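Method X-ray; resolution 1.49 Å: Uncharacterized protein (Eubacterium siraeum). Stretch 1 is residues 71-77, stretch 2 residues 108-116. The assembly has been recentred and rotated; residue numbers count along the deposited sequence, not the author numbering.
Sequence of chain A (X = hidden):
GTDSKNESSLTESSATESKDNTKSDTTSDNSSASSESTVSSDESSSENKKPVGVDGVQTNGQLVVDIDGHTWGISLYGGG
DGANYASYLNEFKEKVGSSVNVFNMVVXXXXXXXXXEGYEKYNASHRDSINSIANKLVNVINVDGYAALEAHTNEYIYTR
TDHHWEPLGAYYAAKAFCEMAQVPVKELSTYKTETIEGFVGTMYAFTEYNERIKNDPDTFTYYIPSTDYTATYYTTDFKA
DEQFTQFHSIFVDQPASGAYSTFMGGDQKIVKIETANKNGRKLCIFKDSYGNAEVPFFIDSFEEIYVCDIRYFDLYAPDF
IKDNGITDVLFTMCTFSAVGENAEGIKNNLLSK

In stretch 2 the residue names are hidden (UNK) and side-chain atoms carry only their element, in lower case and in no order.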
ATOM      1  N   THR A  71      21.726  -4.012   8.807  1.00 17.50           N
ATOM      2  CA  THR A  71      21.842  -3.718   7.390  1.00 15.40           C
ATOM      3  C   THR A  71      20.473  -3.370   6.834  1.00 14.23           C
ATOM      4  O   THR A  71      19.478  -4.098   7.012  1.00 14.43           O
ATOM      5  CB  THR A  71      22.401  -4.924   6.627  1.00 18.34           C
ATOM      6  OG1 THR A  71      23.678  -5.278   7.191  1.00 21.24           O
ATOM      7  CG2 THR A  71      22.563  -4.611   5.138  1.00 17.45           C
ATOM      8  N   TRP A  72      20.464  -2.290   6.073  1.00 13.96           N
ATOM      9  CA  TRP A  72      19.292  -1.889   5.329  1.00 13.96           C
ATOM     10  C   TRP A  72      19.567  -1.931   3.826  1.00 13.02           C
ATOM     11  O   TRP A  72      20.683  -1.678   3.387  1.00 13.78           O
ATOM     12  CB  TRP A  72      18.976  -0.433   5.627  1.00 15.90           C
ATOM     13  CG  TRP A  72      18.434  -0.143   6.960  1.00 16.43           C
ATOM     14  CD1 TRP A  72      19.093  -0.222   8.152  1.00 18.79           C
ATOM     15  CD2 TRP A  72      17.142   0.399   7.244  1.00 15.70           C
ATOM     16  NE1 TRP A  72      18.267   0.181   9.158  1.00 18.49           N
ATOM     17  CE2 TRP A  72      17.071   0.576   8.633  1.00 17.36           C
ATOM     18  CE3 TRP A  72      16.018   0.701   6.462  1.00 16.65           C
ATOM     19  CZ2 TRP A  72      15.922   1.085   9.268  1.00 18.96           C
ATOM     20  CZ3 TRP A  72      14.898   1.213   7.088  1.00 20.25           C
ATOM     21  CH2 TRP A  72      14.861   1.378   8.479  1.00 19.65           C
ATOM     22  N   GLY A  73      18.516  -2.209   3.058  1.00 12.41           N
ATOM     23  CA  GLY A  73      18.482  -1.947   1.626  1.00 12.26           C
ATOM     24  C   GLY A  73      17.419  -0.870   1.455  1.00 11.93           C
ATOM     25  O   GLY A  73      16.267  -1.062   1.880  1.00 13.31           O
ATOM     26  N   ILE A  74      17.816   0.259   0.844  1.00 12.35           N
ATOM     27  CA  ILE A  74      16.964   1.441   0.671  1.00 11.94           C
ATOM     28  C   ILE A  74      16.945   1.868  -0.764  1.00 11.97           C
ATOM     29  O   ILE A  74      18.004   2.130  -1.371  1.00 12.84           O
ATOM     30  CB  ILE A  74      17.487   2.600   1.538  1.00 13.56           C
ATOM     31  CG1 ILE A  74      17.556   2.144   2.998  1.00 15.64           C
ATOM     32  CG2 ILE A  74      16.600   3.853   1.339  1.00 15.89           C
ATOM     33  CD1 ILE A  74      18.148   3.146   3.954  1.00 17.47           C
ATOM     34  N   SER A  75      15.744   1.972  -1.326  1.00 10.51           N
ATOM     35  CA  SER A  75      15.621   2.397  -2.726  1.00 10.48           C
ATOM     36  C   SER A  75      15.787   3.924  -2.774  1.00  9.77           C
ATOM     37  O   SER A  75      15.117   4.659  -2.051  1.00 12.59           O
ATOM     38  CB  SER A  75      14.235   2.033  -3.264  1.00 11.18           C
ATOM     39  OG  SER A  75      13.987   0.660  -3.307  1.00 13.54           O
ATOM     40  N   LEU A  76      16.680   4.385  -3.641  1.00  9.80           N
ATOM     41  CA  LEU A  76      16.911   5.798  -3.831  1.00  9.90           C
ATOM     42  C   LEU A  76      15.855   6.358  -4.785  1.00 11.88           C
ATOM     43  O   LEU A  76      15.430   5.704  -5.715  1.00 12.92           O
ATOM     44  CB  LEU A  76      18.333   6.044  -4.346  1.00 12.17           C
ATOM     45  CG  LEU A  76      19.409   5.533  -3.355  1.00 13.54           C
ATOM     46  CD1 LEU A  76      20.788   5.495  -3.994  1.00 18.51           C
ATOM     47  CD2 LEU A  76      19.447   6.305  -2.051  1.00 17.71           C
ATOM     48  N   TYR A  77      15.473   7.602  -4.550  1.00 11.51           N
ATOM     49  CA  TYR A  77      14.357   8.209  -5.274  1.00 11.67           C
ATOM     50  C   TYR A  77      14.841   9.360  -6.129  1.00 12.44           C
ATOM     51  O   TYR A  77      15.656  10.168  -5.661  1.00 13.18           O
ATOM     52  CB  TYR A  77      13.324   8.712  -4.257  1.00 11.69           C
ATOM     53  CG  TYR A  77      12.079   9.248  -4.889  1.00 11.04           C
ATOM     54  CD1 TYR A  77      11.310   8.483  -5.775  1.00 12.48           C
ATOM     55  CD2 TYR A  77      11.601  10.490  -4.550  1.00 12.38           C
ATOM     56  CE1 TYR A  77      10.140   8.981  -6.329  1.00 14.24           C
ATOM     57  CE2 TYR A  77      10.444  10.998  -5.121  1.00 12.36           C
ATOM     58  CZ  TYR A  77       9.719  10.238  -6.002  1.00 12.54           C
ATOM     59  OH  TYR A  77       8.574  10.692  -6.593  1.00 15.64           O
ATOM     60  N   UNK A 108       5.528   7.408   1.008  1.00 10.09           N
ATOM     61  CA  UNK A 108       6.917   7.248   0.645  1.00 10.37           C
ATOM     62  C   UNK A 108       7.404   5.853   0.993  1.00 10.87           C
ATOM     63  O   UNK A 108       6.737   5.119   1.702  1.00 11.26           O
ATOM     64  c   UNK A 108       7.615   8.250   1.540  1.00 13.63           C
ATOM     65  c   UNK A 108       6.787   8.257   2.755  1.00 13.97           C
ATOM     66  c   UNK A 108       5.368   8.112   2.298  1.00 11.20           C
ATOM     67  N   UNK A 109       8.570   5.518   0.457  1.00 11.73           N
ATOM     68  CA  UNK A 109       9.326   4.364   0.865  1.00 11.71           C
ATOM     69  C   UNK A 109      10.295   4.790   1.978  1.00 10.63           C
ATOM     70  O   UNK A 109      10.342   5.979   2.382  1.00 11.17           O
ATOM     71  o   UNK A 109      10.899   4.754  -0.913  1.00 11.68           O
ATOM     72  c   UNK A 109       9.055   3.233  -1.369  1.00 13.38           C
ATOM     73  c   UNK A 109      10.052   3.753  -0.328  1.00 11.92           C
ATOM     74  N   UNK A 110      11.032   3.828   2.516  1.00 11.03           N
ATOM     75  CA  UNK A 110      11.802   4.069   3.733  1.00 10.52           C
ATOM     76  C   UNK A 110      12.810   5.196   3.635  1.00 11.64           C
ATOM     77  O   UNK A 110      13.133   5.822   4.629  1.00 12.62           O
ATOM     78  c   UNK A 110      12.490   2.792   4.208  1.00 14.37           C
ATOM     79  N   UNK A 111      13.334   5.437   2.430  1.00 10.72           N
ATOM     80  CA  UNK A 111      14.350   6.437   2.221  1.00 12.62           C
ATOM     81  C   UNK A 111      13.897   7.838   2.537  1.00 11.66           C
ATOM     82  O   UNK A 111      14.736   8.737   2.722  1.00 15.14           O
ATOM     83  N   UNK A 112      12.588   8.077   2.600  1.00 11.21           N
ATOM     84  CA  UNK A 112      12.140   9.400   3.052  1.00 11.52           C
ATOM     85  C   UNK A 112      12.567   9.720   4.485  1.00 12.13           C
ATOM     86  O   UNK A 112      12.755  10.904   4.835  1.00 14.54           O
ATOM     87  c   UNK A 112      10.651   9.501   3.007  1.00 11.81           C
ATOM     88  N   UNK A 113      12.698   8.672   5.304  1.00 12.42           N
ATOM     89  CA  UNK A 113      12.932   8.840   6.718  1.00 13.36           C
ATOM     90  C   UNK A 113      14.260   8.324   7.259  1.00 13.92           C
ATOM     91  O   UNK A 113      14.750   8.835   8.260  1.00 16.58           O
ATOM     92  c   UNK A 113       8.298   7.879   6.113  1.00 13.27           C
ATOM     93  c   UNK A 113       9.952   9.786   7.197  1.00 13.37           C
ATOM     94  o   UNK A 113       6.572   9.480   5.807  1.00 13.82           O
ATOM     95  c   UNK A 113      10.426   8.497   7.059  1.00 13.75           C
ATOM     96  c   UNK A 113       9.586   7.555   6.531  1.00 12.61           C
ATOM     97  c   UNK A 113      11.826   8.141   7.507  1.00 12.79           C
ATOM     98  c   UNK A 113       8.670  10.136   6.761  1.00 12.88           C
ATOM     99  c   UNK A 113       7.839   9.183   6.238  1.00 13.27           C
ATOM    100  N   UNK A 114      14.810   7.293   6.627  1.00 11.98           N
ATOM    101  CA  UNK A 114      15.921   6.534   7.186  1.00 14.36           C
ATOM    102  C   UNK A 114      17.249   6.588   6.437  1.00 14.05           C
ATOM    103  O   UNK A 114      18.187   5.918   6.840  1.00 17.57           O
ATOM    104  c   UNK A 114      12.054   4.383   8.762  1.00 12.79           C
ATOM    105  c   UNK A 114      14.354   4.880   8.279  1.00 14.18           C
ATOM    106  o   UNK A 114      11.226   4.260  10.950  1.00 13.13           O
ATOM    107  c   UNK A 114      15.489   5.078   7.287  1.00 13.40           C
ATOM    108  c   UNK A 114      12.283   4.482  10.106  1.00 13.76           C
ATOM    109  c   UNK A 114      14.572   4.967   9.638  1.00 15.67           C
ATOM    110  c   UNK A 114      13.088   4.601   7.864  1.00 12.84           C
ATOM    111  c   UNK A 114      13.541   4.773  10.550  1.00 16.16           C
ATOM    112  N   UNK A 115      17.329   7.376   5.379  1.00 16.63           N
ATOM    113  CA  UNK A 115      18.589   7.517   4.665  1.00 16.43           C
ATOM    114  C   UNK A 115      19.612   8.170   5.574  1.00 20.11           C
ATOM    115  O   UNK A 115      19.311   9.203   6.194  1.00 23.82           O
ATOM    116  c   UNK A 115      18.862   9.129   1.125  1.00 35.54           C
ATOM    117  c   UNK A 115      19.462   6.760   1.741  1.00 30.00           C
ATOM    118  c   UNK A 115      18.346   8.313   3.370  1.00 21.91           C
ATOM    119  c   UNK A 115      19.323   8.210   2.232  1.00 26.22           C
ATOM    120  N   UNK A 116      20.820   7.571   5.681  1.00 19.04           N
ATOM    121  CA  UNK A 116      21.770   8.141   6.608  1.00 20.76           C
ATOM    122  C   UNK A 116      22.380   9.409   6.100  1.00 23.09           C
ATOM    123  O   UNK A 116      22.197   9.809   4.925  1.00 22.09           O
ATOM    124  c   UNK A 116      22.847   7.061   6.778  1.00 23.65           C
ATOM    125  c   UNK A 116      21.242   6.261   5.167  1.00 20.79           C
ATOM    126  c   UNK A 116      22.535   5.996   5.841  1.00 25.99           C
TER
HETATM  127  O   HOH W   1      13.313   4.039  -0.079  1.00 12.18           O

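Position 108 carries three side-chain carbons that close a ring back onto the backbone N, and none of them touches stretch 1. Such a ring is proline, Pro-108.

At position 109 one carbon bears an oxygen and a second carbon. The CA-to-CB bond points toward the strand, but the oxygen stays 4.4 Å from Ser-75 O, too far for a direct hydrogen bond. One oxygen and one methyl on the same carbon fit threonine alone among the standard residues. The oxygen is OG1 of Thr-109, whose chi1 lies in the p well. A water fills the gap, 2.7 Å from Thr-109 OG1 and donating to Ser-75 O at 2.7 Å.

Position 110 has a single side-chain carbon, directed toward stretch 1 and lying at the edge of the Trp-72 ring, near its plane, with CB 4.1 Å from Trp-72 CZ3. One carbon means alanine. The carbonyl O of Ala-110 accepts two backbone hydrogen bonds, from N of position 113 and from N of position 114, both at 3.0 Å, which draw the chain into a short, weakly bonded helical turn.

Position 111 has no side-chain atoms. Its CA approaches Ile-74 CG2 to 3.5 Å, and these two residues also have the nearest CA atoms across the stretches, 5.8 Å apart. The bare backbone is that of glycine. A CB built at ideal geometry on Gly-111 would lie 3.1 Å from Ile-74 CG2, a tight fit, so the bare backbone lets the turn sit close to the strand. Gly-111 N donates to the same water O at 2.9 Å.

Position 112 again shows one carbon, pointing sideways and touching nothing on stretch 1: Ala-112. Ala-112 N donates to Thr-109 O at 3.1 Å.

Position 113 has one carbon followed by a six-carbon ring bearing an oxygen, and none of these atoms contacts the strand. The pattern identifies tyrosine, and the hydroxyl of Tyr-113 is hydrogen-bonded elsewhere in the structure.

Position 114 repeats this pattern, but here the CA-to-CB bond points toward stretch 1 and a ring carbon comes within 3.5 Å of Trp-72 CH2. It is Tyr-114, and the close atom is CG. The two six-membered rings form an oblique aromatic pair, centroids 4.8 Å apart and planes at 33°, while Tyr-114 CB lies over one face of Trp-72, 4.2 Å from the centroid of its six-membered ring.

Position 115 has four carbons forked at the second. The side chain starts sideways, yet one terminal carbon lies 3.8 Å from Leu-76 CD2 and 4.1 Å from Ile-74 CG2. This is leucine, and the atom is Leu-115 CD1.

At position 116 three carbons again close onto the backbone N, adding no close contact: Pro-116.

The contact buries 361 Å² without a direct hydrogen bond between the stretches. Trp-72 packs against Ala-110 and Tyr-114, Ile-74 meets Gly-111 and Leu-115, and Leu-76 extends the apolar surface. The water supplies the polar link, joining Ser-75 O to Thr-109 and Gly-111.

Stretch 2 (108-116) PTAGAYYLP
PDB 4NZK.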